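Side-chain contacts in NAD(P)-dependent oxidoreductase (Pseudomonas putida, PDB 7A3W), which probably uses NADPH to reduce imines, and serves as a biocatalyst for both conjugate reduction and reductive amination: residues E57-I62 with P87-S92; I126-K131 with Q136-L141; A240-H245 with A287-A292. All coordinates share one frame; numbering follows the deposited sequence. Where two conformers were deposited one is given.

Interaction 1 of 3, residues E57-I62 with P87-S92; sequences EASEAI and PLLNMS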
# COMPACT_ATOMS: atom_id res chain seq x y z
N GLU B 57 12.16 -28.69 28.24
CA GLU B 57 12.78 -27.42 28.68
C GLU B 57 13.37 -26.69 27.46
O GLU B 57 13.89 -27.38 26.53
CB GLU B 57 13.92 -27.74 29.63
CG GLU B 57 13.51 -28.53 30.83
CD GLU B 57 13.09 -27.53 31.88
OE1 GLU B 57 12.12 -26.78 31.63
OE2 GLU B 57 13.80 -27.44 32.89
N ALA B 58 13.39 -25.36 27.51
CA ALA B 58 14.05 -24.56 26.45
C ALA B 58 15.53 -24.98 26.32
O ALA B 58 16.01 -25.16 25.16
CB ALA B 58 13.84 -23.08 26.70
N SER B 59 16.20 -25.24 27.44
CA SER B 59 17.61 -25.69 27.51
C SER B 59 17.82 -26.93 26.64
O SER B 59 18.82 -26.97 25.90
CB SER B 59 18.05 -25.99 28.92
OG SER B 59 17.61 -24.98 29.81
N GLU B 60 16.93 -27.93 26.74
CA GLU B 60 17.06 -29.21 25.99
C GLU B 60 16.85 -28.95 24.49
O GLU B 60 17.53 -29.61 23.64
CB GLU B 60 16.06 -30.24 26.52
CG GLU B 60 16.32 -30.67 27.97
CD GLU B 60 15.15 -31.31 28.70
OE1 GLU B 60 14.04 -31.39 28.11
OE2 GLU B 60 15.35 -31.75 29.86
N ALA B 61 15.93 -28.05 24.13
CA ALA B 61 15.70 -27.69 22.72
C ALA B 61 16.99 -27.06 22.17
O ALA B 61 17.43 -27.41 21.04
CB ALA B 61 14.49 -26.78 22.57
N ILE B 62 17.61 -26.17 22.93
CA ILE B 62 18.90 -25.53 22.53
C ILE B 62 19.98 -26.60 22.37
O ILE B 62 20.70 -26.58 21.33
CB ILE B 62 19.28 -24.42 23.53
CG1 ILE B 62 18.28 -23.27 23.43
CG2 ILE B 62 20.72 -23.99 23.32
CD1 ILE B 62 18.26 -22.30 24.60
N PRO B 87 23.80 -20.17 33.31
CA PRO B 87 24.63 -19.15 32.66
C PRO B 87 25.81 -19.75 31.89
O PRO B 87 26.30 -19.11 30.99
CB PRO B 87 25.13 -18.27 33.81
CG PRO B 87 24.13 -18.52 34.91
CD PRO B 87 23.77 -19.98 34.77
N LEU B 88 26.23 -20.96 32.26
CA LEU B 88 27.38 -21.65 31.65
C LEU B 88 26.91 -22.60 30.55
O LEU B 88 27.74 -23.39 30.10
CB LEU B 88 28.14 -22.42 32.75
CG LEU B 88 28.70 -21.57 33.90
CD1 LEU B 88 29.48 -22.45 34.86
CD2 LEU B 88 29.58 -20.41 33.40
N LEU B 89 25.63 -22.60 30.17
CA LEU B 89 25.19 -23.51 29.08
C LEU B 89 26.07 -23.20 27.87
O LEU B 89 26.24 -22.02 27.53
CB LEU B 89 23.70 -23.30 28.79
CG LEU B 89 23.06 -24.38 27.92
CD1 LEU B 89 21.56 -24.41 28.10
CD2 LEU B 89 23.41 -24.18 26.46
N ASN B 90 26.67 -24.20 27.27
CA ASN B 90 27.66 -23.97 26.19
C ASN B 90 26.94 -23.94 24.85
O ASN B 90 26.42 -25.00 24.45
CB ASN B 90 28.76 -25.03 26.15
CG ASN B 90 29.88 -24.64 25.22
OD1 ASN B 90 29.84 -23.60 24.57
ND2 ASN B 90 30.88 -25.50 25.11
N MET B 91 26.91 -22.78 24.17
CA MET B 91 26.22 -22.67 22.86
C MET B 91 27.24 -22.65 21.72
O MET B 91 26.86 -22.30 20.58
CB MET B 91 25.36 -21.41 22.81
CG MET B 91 24.25 -21.43 23.85
SD MET B 91 23.07 -20.13 23.52
CE MET B 91 22.12 -20.14 25.04
N SER B 92 28.51 -22.97 22.01
CA SER B 92 29.57 -23.10 20.98
C SER B 92 29.02 -23.90 19.79
O SER B 92 28.44 -24.97 20.01
CB SER B 92 30.82 -23.75 21.55
OG SER B 92 31.66 -24.22 20.51
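In the Rossmann-type cofactor domain, Ser59 and Ile62 on one side of helix 58-64 pack against Leu89 and Met91 of the irregular loop that leads into strand 95-98. Leu89 and Ile62 share the work. With its CG anti to the backbone N (chi1 -167°), Leu89 reaches toward the helix and divides its two methyls between Ser59 and Ile62. Leu89 CD1 lies 3.9 Å from Ser59 CB, whereas Leu89 CD2 meets Ile62 CG2 at 4.1 Å, the two side chains crossing obliquely. The same Ile62 methyl also faces the next loop residue but one, at 4.4 Å from Met91 CG, so a single branch touches both apolar loop residues. Between them Asn90 takes no part in the packing; its OD1 accepts from Ser92 N at 3.0 Å, forming an Asx turn. At the helix start Glu57 is the N-cap residue, and the backbone N-H of Glu57 meets Glu60 OE1 from above the carboxylate plane. Leu85 and His117 also pack on Met91, while Ala58 and Ala61 touch Trp37 and Leu14 on strands 33-37 and 10-14. A helix laid on the sheet and flanked by a strand-connecting loop belongs to the alpha/beta layering of a Rossmann fold.

Interaction 2 of 3, residues I126-K131 with Q136-L141; sequences IMCYPK and QHTTIL. With NDP (NADPH dihydro-nicotinamide-adenine-dinucleotide phosphate), chain F.
Ile126 and Ile140 form an antiparallel, non-hydrogen-bonded pair where strands 120-126 and 140-144 of the Rossmann-domain sheet run side by side, just before the chain leaves the sheet to meet NADPH. Polar contacts continue the pairing beyond it: Met127 N donates to Thr139 O at 3.0 Å, and a water donates to Met127 O (2.6 Å) while accepting from Thr139 N (2.8 Å). Among the apolar contacts, the Met127 side chain, bent at chi2 (-47°) and chi3 (-69°), lies across Leu141 at about a right angle, with Met127 CG 3.7 Å from Leu141 CG and its SD against Leu141 CG and the methyl CD1. Met127 also packs on Tyr177 and on Met215 of the second subunit. An alanine here would lose CG, SD and CE, and is likely to leave a gap beside Leu141 and these two neighbours. Further along, Cys128 SG rests 3.5 Å from the methyl CG2 of Thr138, whose hydroxyl is bonded to Asp132 O. Cofactor contacts come last. The carboxamide oxygen O7N of NADPH lies 3.1 Å from Tyr129 CD1 and also close to Pro130 CD, and Cys128 O stands 3.0 Å from C4N, the hydride-carrying carbon of the nicotinamide.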
# COMPACT_ATOMS: atom_id res chain seq x y z
N ILE B 126 10.08 -11.99 9.65
CA ILE B 126 9.27 -12.79 8.70
C ILE B 126 8.31 -11.85 7.96
O ILE B 126 7.49 -11.17 8.62
CB ILE B 126 8.53 -13.95 9.38
CG1 ILE B 126 9.48 -14.84 10.19
CG2 ILE B 126 7.75 -14.72 8.34
CD1 ILE B 126 8.81 -15.79 11.15
N MET B 127 8.40 -11.82 6.65
CA MET B 127 7.66 -10.86 5.80
C MET B 127 6.51 -11.60 5.09
O MET B 127 6.36 -11.49 3.85
CB MET B 127 8.62 -10.19 4.81
CG MET B 127 9.96 -9.72 5.44
SD MET B 127 9.74 -8.80 7.04
CE MET B 127 8.99 -7.28 6.46
N CYS B 128 5.66 -12.27 5.86
CA CYS B 128 4.52 -13.06 5.32
C CYS B 128 3.65 -13.57 6.46
O CYS B 128 4.04 -13.49 7.64
CB CYS B 128 4.99 -14.24 4.47
SG CYS B 128 5.76 -15.59 5.40
N TYR B 129 2.49 -14.11 6.09
CA TYR B 129 1.62 -14.90 6.99
C TYR B 129 2.04 -16.36 6.90
O TYR B 129 2.73 -16.76 5.93
CB TYR B 129 0.15 -14.67 6.64
CG TYR B 129 -0.35 -13.29 6.98
CD1 TYR B 129 -0.66 -12.98 8.29
CD2 TYR B 129 -0.50 -12.30 6.02
CE1 TYR B 129 -1.15 -11.73 8.64
CE2 TYR B 129 -0.90 -11.01 6.38
CZ TYR B 129 -1.28 -10.75 7.68
OH TYR B 129 -1.72 -9.52 8.07
N PRO B 130 1.66 -17.18 7.90
CA PRO B 130 2.15 -18.57 7.95
C PRO B 130 1.90 -19.36 6.66
O PRO B 130 2.75 -20.17 6.29
CB PRO B 130 1.40 -19.14 9.15
CG PRO B 130 1.23 -17.93 10.06
CD PRO B 130 0.88 -16.81 9.10
N LYS B 131 0.76 -19.11 6.00
CA LYS B 131 0.32 -19.84 4.78
C LYS B 131 1.39 -19.72 3.68
O LYS B 131 1.41 -20.60 2.79
CB LYS B 131 -1.04 -19.30 4.32
CG LYS B 131 -1.05 -17.84 3.88
CD LYS B 131 -2.41 -17.28 3.62
CE LYS B 131 -2.36 -15.86 3.07
NZ LYS B 131 -1.76 -15.82 1.72
N GLN B 136 8.67 -20.00 -2.62
CA GLN B 136 9.88 -19.58 -3.37
C GLN B 136 10.02 -18.04 -3.32
O GLN B 136 11.17 -17.59 -3.21
CB GLN B 136 9.88 -20.13 -4.80
CG GLN B 136 10.49 -21.52 -4.90
N HIS B 137 8.91 -17.30 -3.35
CA HIS B 137 8.84 -15.82 -3.42
C HIS B 137 8.83 -15.21 -2.01
O HIS B 137 8.87 -13.99 -1.92
CB HIS B 137 7.59 -15.36 -4.17
CG HIS B 137 7.53 -15.76 -5.61
ND1 HIS B 137 8.32 -15.17 -6.58
CD2 HIS B 137 6.75 -16.66 -6.25
N THR B 138 8.79 -16.03 -0.96
CA THR B 138 8.60 -15.54 0.43
C THR B 138 9.92 -14.98 0.97
O THR B 138 10.97 -15.56 0.73
CB THR B 138 8.03 -16.64 1.31
OG1 THR B 138 6.74 -16.95 0.78
CG2 THR B 138 7.90 -16.24 2.77
N THR B 139 9.84 -13.88 1.70
CA THR B 139 11.03 -13.21 2.25
C THR B 139 11.02 -13.28 3.77
O THR B 139 10.00 -12.92 4.42
CB THR B 139 11.13 -11.75 1.79
OG1 THR B 139 11.32 -11.76 0.38
CG2 THR B 139 12.26 -11.00 2.47
N ILE B 140 12.17 -13.70 4.29
CA ILE B 140 12.60 -13.40 5.68
C ILE B 140 13.85 -12.52 5.58
O ILE B 140 14.73 -12.78 4.73
CB ILE B 140 12.82 -14.71 6.46
CG1 ILE B 140 11.53 -15.52 6.50
CG2 ILE B 140 13.36 -14.41 7.87
CD1 ILE B 140 11.65 -16.91 7.11
N LEU B 141 13.86 -11.49 6.40
CA LEU B 141 15.00 -10.58 6.54
C LEU B 141 15.94 -11.16 7.60
O LEU B 141 15.42 -11.65 8.61
CB LEU B 141 14.46 -9.23 7.03
CG LEU B 141 13.44 -8.53 6.12
CD1 LEU B 141 13.13 -7.16 6.70
CD2 LEU B 141 13.95 -8.43 4.68
PA NDP F . 1.03 -16.42 18.67
O1A NDP F . 0.29 -17.43 17.84
O2A NDP F . 0.32 -15.53 19.67
O5B NDP F . 2.17 -17.23 19.44
C5B NDP F . 2.91 -16.60 20.51
C4B NDP F . 3.95 -17.59 20.96
O4B NDP F . 4.76 -17.00 22.02
C3B NDP F . 3.41 -18.91 21.53
O3B NDP F . 4.35 -19.92 21.25
C2B NDP F . 3.33 -18.57 23.00
O2B NDP F . 3.34 -19.66 23.93
C1B NDP F . 4.66 -17.85 23.14
N9A NDP F . 4.76 -17.06 24.35
C8A NDP F . 4.02 -15.98 24.75
N7A NDP F . 4.38 -15.52 25.92
C5A NDP F . 5.46 -16.31 26.29
C6A NDP F . 6.29 -16.33 27.42
N6A NDP F . 6.19 -15.47 28.44
N1A NDP F . 7.25 -17.27 27.47
C2A NDP F . 7.37 -18.15 26.46
N3A NDP F . 6.64 -18.24 25.35
C4A NDP F . 5.69 -17.28 25.33
O3 NDP F . 1.96 -15.46 17.80
PN NDP F . 2.49 -15.73 16.30
O1N NDP F . 1.42 -15.22 15.41
O2N NDP F . 2.91 -17.16 16.14
O5D NDP F . 3.70 -14.70 16.24
C5D NDP F . 5.01 -14.99 16.77
C4D NDP F . 5.95 -13.88 16.34
O4D NDP F . 6.08 -13.88 14.89
C3D NDP F . 5.52 -12.46 16.74
O3D NDP F . 6.64 -11.76 17.26
C2D NDP F . 4.97 -11.90 15.44
O2D NDP F . 5.03 -10.48 15.41
C1D NDP F . 5.83 -12.60 14.39
N1N NDP F . 5.15 -12.77 13.06
C2N NDP F . 3.95 -13.43 12.92
C3N NDP F . 3.26 -13.43 11.73
C7N NDP F . 1.95 -14.13 11.54
O7N NDP F . 1.36 -13.96 10.47
N7N NDP F . 1.47 -14.95 12.46
C4N NDP F . 3.86 -12.77 10.55
C5N NDP F . 5.13 -12.14 10.80
C6N NDP F . 5.76 -12.25 11.95
P2B NDP F . 1.90 -20.34 24.25
O1X NDP F . 0.99 -19.16 24.59
O2X NDP F . 1.49 -21.20 23.08
O3X NDP F . 2.29 -21.14 25.47
O HOH W 1 7.43 -12.37 1.70

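Interaction 3 of 3, residues A240-H245 with A287-A292; sequences ASVDVH and ASLFKA. With NDP (NADPH dihydro-nicotinamide-adenine-dinucleotide phosphate), chain C.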
# COMPACT_ATOMS: atom_id res chain seq x y z
N ALA B 240 2.22 16.72 -10.62
CA ALA B 240 1.10 17.13 -9.76
C ALA B 240 1.67 17.85 -8.54
O ALA B 240 2.70 17.38 -8.03
CB ALA B 240 0.28 15.94 -9.34
N SER B 241 1.04 18.92 -8.09
CA SER B 241 1.51 19.65 -6.90
C SER B 241 0.92 19.03 -5.63
O SER B 241 -0.19 18.51 -5.65
CB SER B 241 1.15 21.10 -6.97
OG SER B 241 -0.24 21.26 -6.89
N VAL B 242 1.62 19.20 -4.52
CA VAL B 242 1.01 18.95 -3.18
C VAL B 242 -0.37 19.65 -3.11
O VAL B 242 -1.33 19.04 -2.62
CB VAL B 242 1.97 19.39 -2.07
CG1 VAL B 242 1.29 19.42 -0.73
CG2 VAL B 242 3.22 18.52 -2.07
N ASP B 243 -0.49 20.90 -3.57
CA ASP B 243 -1.75 21.67 -3.39
C ASP B 243 -2.91 20.96 -4.11
O ASP B 243 -4.01 20.89 -3.58
CB ASP B 243 -1.58 23.10 -3.89
CG ASP B 243 -0.74 23.99 -2.99
OD1 ASP B 243 -0.59 23.67 -1.80
OD2 ASP B 243 -0.22 24.97 -3.50
N VAL B 244 -2.67 20.39 -5.29
CA VAL B 244 -3.72 19.67 -6.06
C VAL B 244 -4.02 18.34 -5.36
O VAL B 244 -5.22 17.99 -5.25
CB VAL B 244 -3.30 19.56 -7.54
CG1 VAL B 244 -4.16 18.58 -8.31
CG2 VAL B 244 -3.31 20.94 -8.20
N HIS B 245 -3.02 17.64 -4.83
CA HIS B 245 -3.22 16.43 -4.00
C HIS B 245 -4.15 16.77 -2.82
O HIS B 245 -5.09 16.01 -2.54
CB HIS B 245 -1.90 15.87 -3.46
CG HIS B 245 -1.14 15.04 -4.44
ND1 HIS B 245 -0.24 15.58 -5.32
CD2 HIS B 245 -1.11 13.71 -4.64
CE1 HIS B 245 0.28 14.62 -6.07
NE2 HIS B 245 -0.22 13.46 -5.66
N ALA B 287 6.41 13.70 -3.53
CA ALA B 287 7.62 13.12 -2.90
C ALA B 287 8.18 14.08 -1.84
O ALA B 287 8.78 13.61 -0.89
CB ALA B 287 8.64 12.74 -3.94
N SER B 288 7.95 15.39 -1.96
CA SER B 288 8.47 16.41 -1.02
C SER B 288 7.95 16.15 0.40
O SER B 288 8.51 16.71 1.34
CB SER B 288 8.13 17.80 -1.49
OG SER B 288 6.73 18.04 -1.42
N LEU B 289 6.88 15.37 0.57
CA LEU B 289 6.35 15.04 1.92
C LEU B 289 7.45 14.36 2.75
O LEU B 289 7.49 14.60 3.95
CB LEU B 289 5.14 14.12 1.82
CG LEU B 289 3.77 14.79 1.87
CD1 LEU B 289 3.64 15.88 0.81
CD2 LEU B 289 2.70 13.74 1.69
N PHE B 290 8.33 13.57 2.12
CA PHE B 290 9.44 12.91 2.84
C PHE B 290 10.26 13.96 3.60
O PHE B 290 10.54 13.74 4.78
CB PHE B 290 10.33 12.12 1.89
CG PHE B 290 11.48 11.41 2.55
CD1 PHE B 290 12.68 12.07 2.79
CD2 PHE B 290 11.39 10.07 2.88
CE1 PHE B 290 13.75 11.41 3.37
CE2 PHE B 290 12.47 9.40 3.45
CZ PHE B 290 13.65 10.07 3.68
N LYS B 291 10.61 15.05 2.92
CA LYS B 291 11.46 16.13 3.49
C LYS B 291 10.67 16.86 4.56
O LYS B 291 11.27 17.21 5.60
CB LYS B 291 11.95 17.03 2.34
CG LYS B 291 12.59 18.36 2.72
CD LYS B 291 12.94 19.17 1.48
CE LYS B 291 13.49 20.54 1.80
NZ LYS B 291 14.83 20.42 2.42
N ALA B 292 9.36 17.06 4.37
CA ALA B 292 8.50 17.80 5.34
C ALA B 292 8.34 16.97 6.61
O ALA B 292 8.23 17.53 7.73
CB ALA B 292 7.16 18.08 4.73
PA NDP C . -3.57 22.08 -12.13
O1A NDP C . -2.29 21.87 -12.87
O2A NDP C . -3.67 22.97 -10.91
O5B NDP C . -4.59 22.67 -13.20
C5B NDP C . -5.87 23.19 -12.78
C4B NDP C . -6.62 23.67 -14.00
O4B NDP C . -7.91 24.19 -13.58
C3B NDP C . -5.94 24.80 -14.80
O3B NDP C . -6.24 24.71 -16.18
C2B NDP C . -6.63 26.01 -14.21
O2B NDP C . -6.60 27.13 -15.08
C1B NDP C . -8.05 25.48 -14.11
N9A NDP C . -8.92 26.28 -13.27
C8A NDP C . -8.84 26.57 -11.93
N7A NDP C . -9.79 27.38 -11.52
C5A NDP C . -10.55 27.61 -12.65
C6A NDP C . -11.70 28.38 -12.88
N6A NDP C . -12.32 29.09 -11.94
N1A NDP C . -12.20 28.38 -14.14
C2A NDP C . -11.59 27.67 -15.09
N3A NDP C . -10.49 26.93 -15.00
C4A NDP C . -10.02 26.94 -13.74
O3 NDP C . -4.29 20.69 -11.83
PN NDP C . -4.09 19.23 -12.47
O1N NDP C . -4.00 19.31 -13.96
O2N NDP C . -2.97 18.58 -11.76
O5D NDP C . -5.43 18.51 -12.01
C5D NDP C . -6.66 18.75 -12.73
C4D NDP C . -7.70 17.80 -12.23
O4D NDP C . -7.33 16.46 -12.61
C3D NDP C . -7.96 17.78 -10.72
O3D NDP C . -9.35 17.60 -10.49
C2D NDP C . -7.14 16.58 -10.24
O2D NDP C . -7.57 16.01 -9.00
C1D NDP C . -7.30 15.65 -11.44
N1N NDP C . -6.18 14.68 -11.52
C2N NDP C . -4.87 15.09 -11.68
C3N NDP C . -3.83 14.18 -11.66
C7N NDP C . -2.38 14.59 -11.78
O7N NDP C . -1.53 13.70 -11.62
N7N NDP C . -2.03 15.87 -12.01
C4N NDP C . -4.15 12.74 -11.54
C5N NDP C . -5.57 12.43 -11.61
C6N NDP C . -6.47 13.35 -11.39
P2B NDP C . -5.32 28.16 -14.90
O1X NDP C . -5.78 29.48 -15.47
O2X NDP C . -5.01 28.24 -13.44
O3X NDP C . -4.23 27.50 -15.74
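Val242 holds CG1 anti to its own backbone N (chi1 169°), which leaves CG2 beside that N and aimed at the segment 287-292. Facing it, Ser288 keeps OG between its backbone N and carbonyl carbon, and the end of Leu289 comes nearer than its first bond suggests. One methyl carries the whole contact: Val242 CG2 touches Ser288 OG at 3.6 Å and Leu289 CD1 at 3.9 Å. The serine hydroxyl offers the valine only van der Waals contact, its hydrogen bond being made with Asp285 O. Tyr272 and Ala276 of helix 264-278 also pack on Leu289, as does Leu192 of the second subunit, so Leu289 is packed between that helix and the second subunit.

Behind Val242 the start of helix 242-258 is tightly fixed. Ser241 is the N-cap, its OG accepting from Val244 N at 3.0 Å. Its carbonyl oxygen is gripped twice by His245, through the backbone N (3.1 Å) and through ND1 (2.9 Å). The ND1 bond is fairly straight (161°) and lies in the imidazole plane, although the donor sits above the plane of the carbonyl. This holds the ring's rotation and presents NE2 to the hydroxyl of Tyr129 of the second subunit, while Phe185 of that subunit meets the ring nearly at right angles.

Val244 on the first turn and Ala240 just before the helix meet NADPH. Val244 CG2 lies 3.4 Å from the phosphate oxygen O2A of NADPH. Ala240 CB is 3.5 Å from N7N, the carboxamide nitrogen of NADPH. Since the second subunit supplies hydrogen bonds to this cofactor, among them from Asn38, Arg39 and Ser40, the site is the intersubunit cleft characteristic of imine reductases, in which the helical C-terminal domain of one chain closes over the Rossmann domain of the other.

How the interactions relate
The three contacts follow one another along the chain without overlapping. Interactions 1 and 2 both lie in the Rossmann-type domain, their centres 28 Å apart: the first joins a helix lying on strands 33-37 and 10-14 to the loop before strand 95-98, the second joins the antiparallel strands 120-126 and 140-144. Interaction 3 lies in the helical C-terminal domain, 33 Å from interaction 2 and 53 Å from interaction 1 between centres, on the opposite side of the chain's centre from the latter. Within one chain, interactions 2 and 3 serve different NADPH molecules. In the dimer they come together, residues 126-131 of one subunit and 240-245 of the other bordering the same cofactor, so each site depends on both chains.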